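Long-range contact in holo-[acyl-carrier-protein] synthase (Thermotoga maritima, PDB 5XUM), which belongs to the 4'-phosphopantetheinyl transferase superfamily: residues 109-123 / 128-141. Sequence-based numbering, arbitrary orientation.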
loop_
_atom_site.group_PDB
_atom_site.type_symbol
_atom_site.label_atom_id
_atom_site.label_comp_id
_atom_site.label_asym_id
_atom_site.label_seq_id
_atom_site.Cartn_x
_atom_site.Cartn_y
_atom_site.Cartn_z
ATOM N N LYS A 109 5.576 -4.150 -8.629
ATOM C CA LYS A 109 6.510 -4.885 -9.472
ATOM C C LYS A 109 7.518 -5.597 -8.577
ATOM O O LYS A 109 8.347 -4.959 -7.921
ATOM C CB LYS A 109 7.202 -3.959 -10.485
ATOM C CG LYS A 109 8.400 -4.563 -11.225
ATOM C CD LYS A 109 8.033 -5.802 -12.028
ATOM C CE LYS A 109 9.262 -6.430 -12.667
ATOM N NZ LYS A 109 9.004 -7.842 -13.057
ATOM N N ARG A 110 7.419 -6.922 -8.534
ATOM C CA ARG A 110 8.387 -7.740 -7.818
ATOM C C ARG A 110 9.422 -8.269 -8.794
ATOM O O ARG A 110 9.096 -8.592 -9.939
ATOM C CB ARG A 110 7.712 -8.928 -7.140
ATOM C CG ARG A 110 6.856 -8.594 -5.932
ATOM C CD ARG A 110 6.512 -9.879 -5.201
ATOM N NE ARG A 110 5.365 -9.739 -4.309
ATOM C CZ ARG A 110 4.749 -10.760 -3.723
ATOM N NH1 ARG A 110 5.163 -12.003 -3.941
ATOM N NH2 ARG A 110 3.714 -10.543 -2.923
ATOM N N LYS A 111 10.666 -8.351 -8.331
ATOM C CA LYS A 111 11.724 -9.040 -9.060
ATOM C C LYS A 111 11.305 -10.499 -9.223
ATOM O O LYS A 111 10.939 -11.155 -8.246
ATOM C CB LYS A 111 13.050 -8.930 -8.292
ATOM C CG LYS A 111 14.214 -9.723 -8.876
ATOM C CD LYS A 111 15.409 -9.703 -7.930
ATOM C CE LYS A 111 16.481 -10.706 -8.333
ATOM N NZ LYS A 111 17.243 -10.284 -9.543
ATOM N N GLY A 112 11.328 -10.985 -10.462
ATOM C CA GLY A 112 10.966 -12.368 -10.762
ATOM C C GLY A 112 9.480 -12.639 -10.641
ATOM O O GLY A 112 8.656 -11.798 -11.019
ATOM N N ASP A 113 9.147 -13.818 -10.108
ATOM C CA ASP A 113 7.756 -14.263 -9.913
ATOM C C ASP A 113 6.958 -14.373 -11.214
ATOM O O ASP A 113 5.730 -14.243 -11.222
ATOM C CB ASP A 113 7.021 -13.389 -8.880
ATOM C CG ASP A 113 7.004 -14.008 -7.493
ATOM O OD1 ASP A 113 6.692 -15.212 -7.374
ATOM O OD2 ASP A 113 7.281 -13.282 -6.514
ATOM N N ILE A 114 7.674 -14.614 -12.307
ATOM C CA ILE A 114 7.072 -14.887 -13.602
ATOM C C ILE A 114 7.532 -16.284 -14.018
ATOM O O ILE A 114 8.728 -16.521 -14.196
ATOM C CB ILE A 114 7.470 -13.817 -14.643
ATOM C CG1 ILE A 114 6.883 -12.453 -14.249
ATOM C CG2 ILE A 114 7.004 -14.208 -16.039
ATOM C CD1 ILE A 114 7.722 -11.272 -14.678
ATOM N N ILE A 115 6.581 -17.207 -14.140
ATOM C CA ILE A 115 6.890 -18.611 -14.409
ATOM C C ILE A 115 6.618 -18.955 -15.871
ATOM O O ILE A 115 5.523 -18.712 -16.382
ATOM C CB ILE A 115 6.111 -19.574 -13.472
ATOM C CG1 ILE A 115 6.151 -19.095 -12.007
ATOM C CG2 ILE A 115 6.617 -21.010 -13.615
ATOM C CD1 ILE A 115 7.530 -19.014 -11.376
ATOM N N VAL A 116 7.634 -19.514 -16.529
ATOM C CA VAL A 116 7.579 -19.856 -17.950
ATOM C C VAL A 116 8.099 -21.278 -18.177
ATOM O O VAL A 116 9.142 -21.659 -17.640
ATOM C CB VAL A 116 8.411 -18.862 -18.801
ATOM C CG1 VAL A 116 8.463 -19.300 -20.258
ATOM C CG2 VAL A 116 7.850 -17.450 -18.700
ATOM N N GLU A 117 7.367 -22.057 -18.971
ATOM C CA GLU A 117 7.794 -23.405 -19.342
ATOM C C GLU A 117 8.339 -23.426 -20.770
ATOM O O GLU A 117 7.685 -22.944 -21.698
ATOM C CB GLU A 117 6.637 -24.402 -19.187
ATOM C CG GLU A 117 6.999 -25.863 -19.445
ATOM C CD GLU A 117 7.819 -26.490 -18.327
ATOM O OE1 GLU A 117 7.274 -27.354 -17.607
ATOM O OE2 GLU A 117 9.005 -26.127 -18.165
ATOM N N GLY A 118 9.540 -23.979 -20.932
ATOM C CA GLY A 118 10.176 -24.090 -22.246
ATOM C C GLY A 118 11.643 -24.484 -22.203
ATOM O O GLY A 118 12.157 -24.887 -21.157
ATOM N N ASP A 119 12.310 -24.363 -23.349
ATOM C CA ASP A 119 13.727 -24.710 -23.483
ATOM C C ASP A 119 14.616 -23.749 -22.697
ATOM O O ASP A 119 14.503 -22.529 -22.840
ATOM C CB ASP A 119 14.139 -24.728 -24.961
ATOM C CG ASP A 119 15.625 -24.999 -25.156
ATOM O OD1 ASP A 119 16.118 -26.047 -24.682
ATOM O OD2 ASP A 119 16.300 -24.162 -25.794
ATOM N N GLU A 120 15.499 -24.317 -21.877
ATOM C CA GLU A 120 16.400 -23.551 -21.013
ATOM C C GLU A 120 17.286 -22.583 -21.800
ATOM O O GLU A 120 17.428 -21.417 -21.421
ATOM C CB GLU A 120 17.263 -24.501 -20.174
ATOM C CG GLU A 120 18.116 -23.817 -19.114
ATOM C CD GLU A 120 18.981 -24.785 -18.322
ATOM O OE1 GLU A 120 20.022 -24.345 -17.789
ATOM O OE2 GLU A 120 18.624 -25.982 -18.226
ATOM N N SER A 121 17.864 -23.073 -22.896
ATOM C CA SER A 121 18.750 -22.282 -23.749
ATOM C C SER A 121 18.026 -21.107 -24.412
ATOM O O SER A 121 18.568 -20.003 -24.479
ATOM C CB SER A 121 19.405 -23.173 -24.808
ATOM O OG SER A 121 20.343 -22.443 -25.577
ATOM N N PHE A 122 16.807 -21.354 -24.891
ATOM C CA PHE A 122 15.957 -20.317 -25.482
ATOM C C PHE A 122 15.720 -19.162 -24.508
ATOM O O PHE A 122 15.789 -17.992 -24.894
ATOM C CB PHE A 122 14.616 -20.919 -25.926
ATOM C CG PHE A 122 13.621 -19.906 -26.439
ATOM C CD1 PHE A 122 13.540 -19.616 -27.798
ATOM C CD2 PHE A 122 12.753 -19.254 -25.565
ATOM C CE1 PHE A 122 12.621 -18.691 -28.273
ATOM C CE2 PHE A 122 11.832 -18.325 -26.034
ATOM C CZ PHE A 122 11.768 -18.043 -27.390
ATOM N N LEU A 123 15.444 -19.504 -23.251
ATOM C CA LEU A 123 15.101 -18.515 -22.229
ATOM C C LEU A 123 16.306 -17.717 -21.739
ATOM O O LEU A 123 16.194 -16.512 -21.517
ATOM C CB LEU A 123 14.382 -19.179 -21.048
ATOM C CG LEU A 123 13.044 -19.881 -21.320
ATOM C CD1 LEU A 123 12.593 -20.654 -20.088
ATOM C CD2 LEU A 123 11.960 -18.912 -21.773
ATOM N N GLU A 128 16.861 -13.088 -17.882
ATOM C CA GLU A 128 17.569 -13.459 -16.669
ATOM C C GLU A 128 16.773 -14.575 -15.991
ATOM O O GLU A 128 15.674 -14.344 -15.485
ATOM C CB GLU A 128 17.692 -12.238 -15.752
ATOM C CG GLU A 128 18.471 -12.468 -14.464
ATOM C CD GLU A 128 18.469 -11.256 -13.544
ATOM O OE1 GLU A 128 19.154 -11.306 -12.501
ATOM O OE2 GLU A 128 17.790 -10.252 -13.854
ATOM N N VAL A 129 17.324 -15.786 -16.016
ATOM C CA VAL A 129 16.682 -16.960 -15.420
ATOM C C VAL A 129 17.149 -17.121 -13.973
ATOM O O VAL A 129 18.349 -17.104 -13.697
ATOM C CB VAL A 129 16.962 -18.242 -16.243
ATOM C CG1 VAL A 129 16.418 -19.479 -15.544
ATOM C CG2 VAL A 129 16.363 -18.122 -17.638
ATOM N N LEU A 130 16.193 -17.278 -13.060
ATOM C CA LEU A 130 16.481 -17.263 -11.622
ATOM C C LEU A 130 16.446 -18.641 -10.961
ATOM O O LEU A 130 17.425 -19.054 -10.337
ATOM C CB LEU A 130 15.534 -16.299 -10.894
ATOM C CG LEU A 130 15.644 -14.805 -11.223
ATOM C CD1 LEU A 130 14.385 -14.070 -10.783
ATOM C CD2 LEU A 130 16.886 -14.182 -10.597
ATOM N N GLU A 131 15.319 -19.340 -11.094
ATOM C CA GLU A 131 15.119 -20.635 -10.438
ATOM C C GLU A 131 14.291 -21.603 -11.278
ATOM O O GLU A 131 13.541 -21.190 -12.165
ATOM C CB GLU A 131 14.453 -20.452 -9.068
ATOM C CG GLU A 131 15.418 -20.206 -7.918
ATOM C CD GLU A 131 14.730 -20.154 -6.565
ATOM O OE1 GLU A 131 13.738 -20.888 -6.360
ATOM O OE2 GLU A 131 15.189 -19.383 -5.696
ATOM N N ARG A 132 14.436 -22.892 -10.978
ATOM C CA ARG A 132 13.638 -23.945 -11.596
ATOM C C ARG A 132 12.698 -24.558 -10.560
ATOM O O ARG A 132 13.108 -24.858 -9.437
ATOM C CB ARG A 132 14.548 -25.020 -12.215
ATOM C CG ARG A 132 13.837 -26.264 -12.739
ATOM C CD ARG A 132 13.042 -25.993 -14.009
ATOM N NE ARG A 132 12.040 -27.031 -14.253
ATOM C CZ ARG A 132 11.173 -27.028 -15.264
ATOM N NH1 ARG A 132 10.303 -28.020 -15.387
ATOM N NH2 ARG A 132 11.167 -26.042 -16.153
ATOM N N SER A 133 11.438 -24.732 -10.947
ATOM C CA SER A 133 10.438 -25.371 -10.096
ATOM C C SER A 133 9.623 -26.383 -10.899
ATOM O O SER A 133 9.880 -26.596 -12.086
ATOM C CB SER A 133 9.522 -24.318 -9.463
ATOM O OG SER A 133 8.810 -23.597 -10.454
ATOM N N VAL A 134 8.644 -27.005 -10.246
ATOM C CA VAL A 134 7.761 -27.979 -10.893
ATOM C C VAL A 134 6.873 -27.296 -11.941
ATOM O O VAL A 134 6.552 -27.892 -12.975
ATOM C CB VAL A 134 6.889 -28.740 -9.862
ATOM C CG1 VAL A 134 6.181 -29.921 -10.513
ATOM C CG2 VAL A 134 7.735 -29.222 -8.691
ATOM N N GLU A 135 6.497 -26.047 -11.674
ATOM C CA GLU A 135 5.664 -25.265 -12.592
ATOM C C GLU A 135 6.433 -24.796 -13.831
ATOM O O GLU A 135 5.851 -24.655 -14.908
ATOM C CB GLU A 135 5.037 -24.061 -11.879
ATOM C CG GLU A 135 3.997 -24.412 -10.823
ATOM C CD GLU A 135 4.577 -24.514 -9.423
ATOM O OE1 GLU A 135 5.503 -25.326 -9.207
ATOM O OE2 GLU A 135 4.096 -23.782 -8.531
ATOM N N GLY A 136 7.733 -24.553 -13.668
ATOM C CA GLY A 136 8.594 -24.140 -14.779
ATOM C C GLY A 136 9.790 -23.307 -14.358
ATOM O O GLY A 136 10.269 -23.414 -13.226
ATOM N N TRP A 137 10.276 -22.478 -15.281
ATOM C CA TRP A 137 11.397 -21.579 -15.020
ATOM C C TRP A 137 10.919 -20.246 -14.515
ATOM O O TRP A 137 9.981 -19.664 -15.070
ATOM C CB TRP A 137 12.223 -21.376 -16.284
ATOM C CG TRP A 137 12.881 -22.635 -16.798
ATOM C CD1 TRP A 137 12.426 -23.483 -17.806
ATOM C CD2 TRP A 137 14.144 -23.232 -16.342
ATOM N NE1 TRP A 137 13.293 -24.529 -17.997
ATOM C CE2 TRP A 137 14.344 -24.440 -17.152
ATOM C CE3 TRP A 137 15.093 -22.901 -15.379
ATOM C CZ2 TRP A 137 15.451 -25.260 -16.988
ATOM C CZ3 TRP A 137 16.207 -23.737 -15.224
ATOM C CH2 TRP A 137 16.378 -24.888 -16.010
ATOM N N GLU A 138 11.557 -19.752 -13.456
ATOM C CA GLU A 138 11.287 -18.407 -12.956
ATOM C C GLU A 138 12.229 -17.421 -13.637
ATOM O O GLU A 138 13.451 -17.577 -13.581
ATOM C CB GLU A 138 11.435 -18.331 -11.430
ATOM C CG GLU A 138 10.948 -17.012 -10.834
ATOM C CD GLU A 138 11.261 -16.852 -9.354
ATOM O OE1 GLU A 138 11.029 -15.744 -8.823
ATOM O OE2 GLU A 138 11.736 -17.817 -8.715
ATOM N N ILE A 139 11.652 -16.417 -14.290
ATOM C CA ILE A 139 12.430 -15.404 -15.003
ATOM C C ILE A 139 12.138 -14.001 -14.475
ATOM O O ILE A 139 11.084 -13.757 -13.877
ATOM C CB ILE A 139 12.183 -15.447 -16.535
ATOM C CG1 ILE A 139 10.709 -15.163 -16.868
ATOM C CG2 ILE A 139 12.642 -16.782 -17.123
ATOM C CD1 ILE A 139 10.463 -14.733 -18.299
ATOM N N GLU A 140 13.086 -13.092 -14.681
ATOM C CA GLU A 140 12.839 -11.672 -14.485
ATOM C C GLU A 140 12.678 -11.012 -15.848
ATOM O O GLU A 140 13.536 -11.153 -16.721
ATOM C CB GLU A 140 13.966 -11.012 -13.674
ATOM C CG GLU A 140 14.005 -9.481 -13.722
ATOM C CD GLU A 140 12.728 -8.797 -13.233
ATOM O OE1 GLU A 140 11.862 -9.455 -12.621
ATOM O OE2 GLU A 140 12.589 -7.577 -13.465
ATOM N N THR A 141 11.560 -10.315 -16.027
ATOM C CA THR A 141 11.311 -9.538 -17.239
ATOM C C THR A 141 10.399 -8.345 -16.950
ATOM O O THR A 141 9.558 -8.396 -16.046
ATOM C CB THR A 141 10.735 -10.401 -18.391
ATOM O OG1 THR A 141 10.486 -9.573 -19.533
ATOM C CG2 THR A 141 9.435 -11.093 -17.987
#
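Trp137 lies against the turn and helix that follow strand 114-117. The CG of Glu120 sits off-centre over the six-membered ring of Trp137, 4.1 Å from its centroid, in a CH-pi contact. Leu123 CD1 reaches the five-membered ring at Trp137 CD1, 3.6 Å away. On the opposite face, the CD of Arg132 lies over the ring centre. The Arg132 chain bends at chi2 (71°), and its guanidinium turns to Glu117. NH2 of Arg132 meets the syn lone pair of Glu117 OE2 at 3.0 Å, with the two flat groups nearly coplanar. The strands pair antiparallel here: Val116 N gives to Trp137 O, and Trp137 N to Val116 O. Strand 137-140 lies between 114-117 and 128-132 in a four-stranded antiparallel sheet, and the hairpin 128-140 carries a classic beta bulge at Leu130 and Glu131 opposite Glu138. On the face with Trp137, Ile139 CD1 packs on Val116 CG2 at 3.8 Å. Leu148 and Leu152 of helix 145-154 cover Ile114 and Val116 respectively. At the other end, two carboxylates receive backbone N-H groups. Gly112 N gives a nearly straight bond to Glu140 OE1 at 2.7 Å. Asp113 N binds Glu138 OE1 at 3.0 Å. Both donors come on the anti side, that of Gly112 somewhat out of the Glu140 carboxylate plane. Lys109 NZ also forms a salt bridge with Glu140 OE1, its hydrogen bond there weak, and donates to Thr141 O at 3.1 Å.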